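Local coordinates for 3-oxoacyl-(Acyl-carrier protein) synthase (Burkholderia xenovorans, PDB 4EFI), which probably catalyses condensation of acyl groups with malonyl-acyl carrier protein, as in 3-oxoacyl-ACP synthases of the thiolase-like superfamily, at residues A[10-15]-A[134-139]. Sequence-based numbering, arbitrary orientation.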
loop_
_atom_site.group_PDB
_atom_site.type_symbol
_atom_site.label_atom_id
_atom_site.label_comp_id
_atom_site.label_asym_id
_atom_site.label_seq_id
_atom_site.Cartn_x
_atom_site.Cartn_y
_atom_site.Cartn_z
ATOM N N ARG A 10 9.637 -10.476 12.471
ATOM C CA ARG A 10 8.955 -10.562 13.765
ATOM C C ARG A 10 7.535 -11.058 13.587
ATOM O O ARG A 10 6.793 -10.509 12.772
ATOM C CB ARG A 10 8.943 -9.177 14.453
ATOM C CG ARG A 10 8.214 -9.146 15.831
ATOM C CD ARG A 10 8.495 -7.839 16.615
ATOM N NE ARG A 10 9.918 -7.805 16.768
ATOM C CZ ARG A 10 10.617 -8.422 17.712
ATOM N NH1 ARG A 10 10.050 -8.942 18.794
ATOM N NH2 ARG A 10 11.911 -8.435 17.597
ATOM N N GLU A 11 7.140 -12.059 14.363
ATOM C CA GLU A 11 5.791 -12.627 14.327
ATOM C C GLU A 11 4.930 -12.034 15.433
ATOM O O GLU A 11 5.326 -12.021 16.598
ATOM C CB GLU A 11 5.868 -14.147 14.460
ATOM C CG GLU A 11 6.699 -14.732 13.346
ATOM C CD GLU A 11 6.976 -16.212 13.468
ATOM O OE1 GLU A 11 6.391 -16.901 14.351
ATOM O OE2 GLU A 11 7.820 -16.691 12.673
ATOM N N LEU A 12 3.765 -11.526 15.048
ATOM C CA LEU A 12 2.904 -10.731 15.923
ATOM C C LEU A 12 1.474 -11.227 15.811
ATOM O O LEU A 12 1.063 -11.707 14.764
ATOM C CB LEU A 12 2.950 -9.256 15.520
ATOM C CG LEU A 12 4.322 -8.619 15.664
ATOM C CD1 LEU A 12 4.421 -7.379 14.785
ATOM C CD2 LEU A 12 4.581 -8.280 17.129
ATOM N N ARG A 13 0.719 -11.113 16.887
ATOM C CA ARG A 13 -0.668 -11.561 16.935
ATOM C C ARG A 13 -1.498 -10.500 17.646
ATOM O O ARG A 13 -1.091 -9.979 18.693
ATOM C CB ARG A 13 -0.787 -12.892 17.684
ATOM C CG ARG A 13 -2.209 -13.410 17.847
ATOM C CD ARG A 13 -2.234 -14.489 18.939
ATOM N NE ARG A 13 -3.561 -15.057 19.172
ATOM C CZ ARG A 13 -4.510 -14.466 19.890
ATOM N NH1 ARG A 13 -4.286 -13.275 20.431
ATOM N NH2 ARG A 13 -5.684 -15.060 20.061
ATOM N N THR A 14 -2.655 -10.160 17.088
ATOM C CA THR A 14 -3.588 -9.283 17.776
ATOM C C THR A 14 -4.953 -9.973 17.881
ATOM O O THR A 14 -5.253 -10.940 17.171
ATOM C CB THR A 14 -3.767 -7.924 17.062
ATOM O OG1 THR A 14 -4.342 -8.122 15.770
ATOM C CG2 THR A 14 -2.451 -7.221 16.879
ATOM N N GLN A 15 -5.770 -9.492 18.807
ATOM C CA GLN A 15 -7.160 -9.885 18.903
ATOM C C GLN A 15 -7.960 -8.706 19.441
ATOM O O GLN A 15 -7.392 -7.772 20.003
ATOM C CB GLN A 15 -7.340 -11.128 19.769
ATOM C CG GLN A 15 -6.916 -10.993 21.187
ATOM C CD GLN A 15 -7.038 -12.324 21.932
ATOM O OE1 GLN A 15 -7.853 -13.183 21.572
ATOM N NE2 GLN A 15 -6.205 -12.512 22.945
ATOM N N ALA A 134 0.503 -1.013 9.107
ATOM C CA ALA A 134 -0.534 -0.103 9.589
ATOM C C ALA A 134 -1.679 -0.856 10.261
ATOM O O ALA A 134 -2.184 -0.436 11.313
ATOM C CB ALA A 134 -1.072 0.734 8.451
ATOM N N LEU A 135 -2.103 -1.959 9.645
ATOM C CA LEU A 135 -3.144 -2.791 10.245
ATOM C C LEU A 135 -2.707 -3.294 11.611
ATOM O O LEU A 135 -3.446 -3.207 12.585
ATOM C CB LEU A 135 -3.469 -3.996 9.344
ATOM C CG LEU A 135 -4.253 -3.723 8.062
ATOM C CD1 LEU A 135 -4.413 -5.013 7.272
ATOM C CD2 LEU A 135 -5.602 -3.149 8.340
ATOM N N TRP A 136 -1.492 -3.826 11.699
ATOM C CA TRP A 136 -0.995 -4.323 12.963
ATOM C C TRP A 136 -0.945 -3.208 14.018
ATOM O O TRP A 136 -1.421 -3.395 15.150
ATOM C CB TRP A 136 0.391 -4.979 12.829
ATOM C CG TRP A 136 1.002 -5.144 14.159
ATOM C CD1 TRP A 136 0.638 -6.029 15.105
ATOM C CD2 TRP A 136 2.027 -4.321 14.730
ATOM N NE1 TRP A 136 1.366 -5.814 16.261
ATOM C CE2 TRP A 136 2.232 -4.767 16.044
ATOM C CE3 TRP A 136 2.797 -3.252 14.245
ATOM C CZ2 TRP A 136 3.193 -4.184 16.884
ATOM C CZ3 TRP A 136 3.728 -2.668 15.075
ATOM C CH2 TRP A 136 3.918 -3.137 16.381
ATOM N N LEU A 137 -0.396 -2.050 13.654
ATOM C CA LEU A 137 -0.241 -0.999 14.644
ATOM C C LEU A 137 -1.597 -0.548 15.140
ATOM O O LEU A 137 -1.811 -0.366 16.346
ATOM C CB LEU A 137 0.538 0.179 14.080
ATOM C CG LEU A 137 0.816 1.255 15.123
ATOM C CD1 LEU A 137 1.524 0.694 16.359
ATOM C CD2 LEU A 137 1.656 2.328 14.472
ATOM N N GLY A 138 -2.518 -0.346 14.223
ATOM C CA GLY A 138 -3.849 0.072 14.610
ATOM C C GLY A 138 -4.587 -0.926 15.476
ATOM O O GLY A 138 -5.246 -0.578 16.460
ATOM N N MET A 139 -4.473 -2.206 15.125
ATOM C CA MET A 139 -5.120 -3.244 15.910
ATOM C C MET A 139 -4.468 -3.391 17.281
ATOM O O MET A 139 -5.145 -3.652 18.270
ATOM C CB MET A 139 -5.157 -4.586 15.163
ATOM C CG MET A 139 -6.046 -4.531 13.945
ATOM S SD MET A 139 -6.432 -6.164 13.284
ATOM C CE MET A 139 -7.780 -5.731 12.194
#
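Leu12 and Trp136 make the aromatic part of this contact, a clear case of side chains of a helix that packs on one sheet reaching across to the edge strand of another. The leucine methyl CD1 sits over one face of the indole in a CH-pi interaction, 3.7 Å from the centroid of the five-membered ring and 13° off its normal. It is shifted from the ring centre toward the CE2 and NE1 side, and its closest ring atom is Trp136 CE2 at 3.6 Å. With CG anti to the backbone N, the tryptophan carries its ring out from the helix to the strand, where Leu12 CB lies above the same side of the ring plane, just beyond the rim at NE1.

Thr14, two residues on and projecting from the same side of the strand, supplies the remaining van der Waals packing by dividing its two branches. Its methyl CG2 approaches the pyrrole end of the indole obliquely, 3.8 Å from Trp136 CD1, while OG1 lies 3.7 Å from Met139 CB. That split follows from chi1 of 64°, which points the hydroxyl toward the methionine and swings the methyl to the tryptophan side. Met139 SD still brushes Thr14 OG1 at 3.8 Å; beyond CG the extended chain leads its end away, and the side chain also touches Ala17 and Ile19 of strand 17-26.

The wider setting is the layered thiolase fold. Strand 10-15 borders one sheet and pairs antiparallel with strand 190-197, whose Phe193 meets Trp136 edge-to-face; helix 130-143 packs against the other sheet through residues such as Leu135, and at its end Gln143 OE1 accepts a hydrogen bond from Gln15 N. The segment axes approach to 8.9 Å at an angle of 50°. Between residues 10-15 and 134-139 themselves no hydrogen bond forms, so the fit of these two segments rests on dispersion, the methyl-indole contact and the exclusion of water from some 239 Å² of surface.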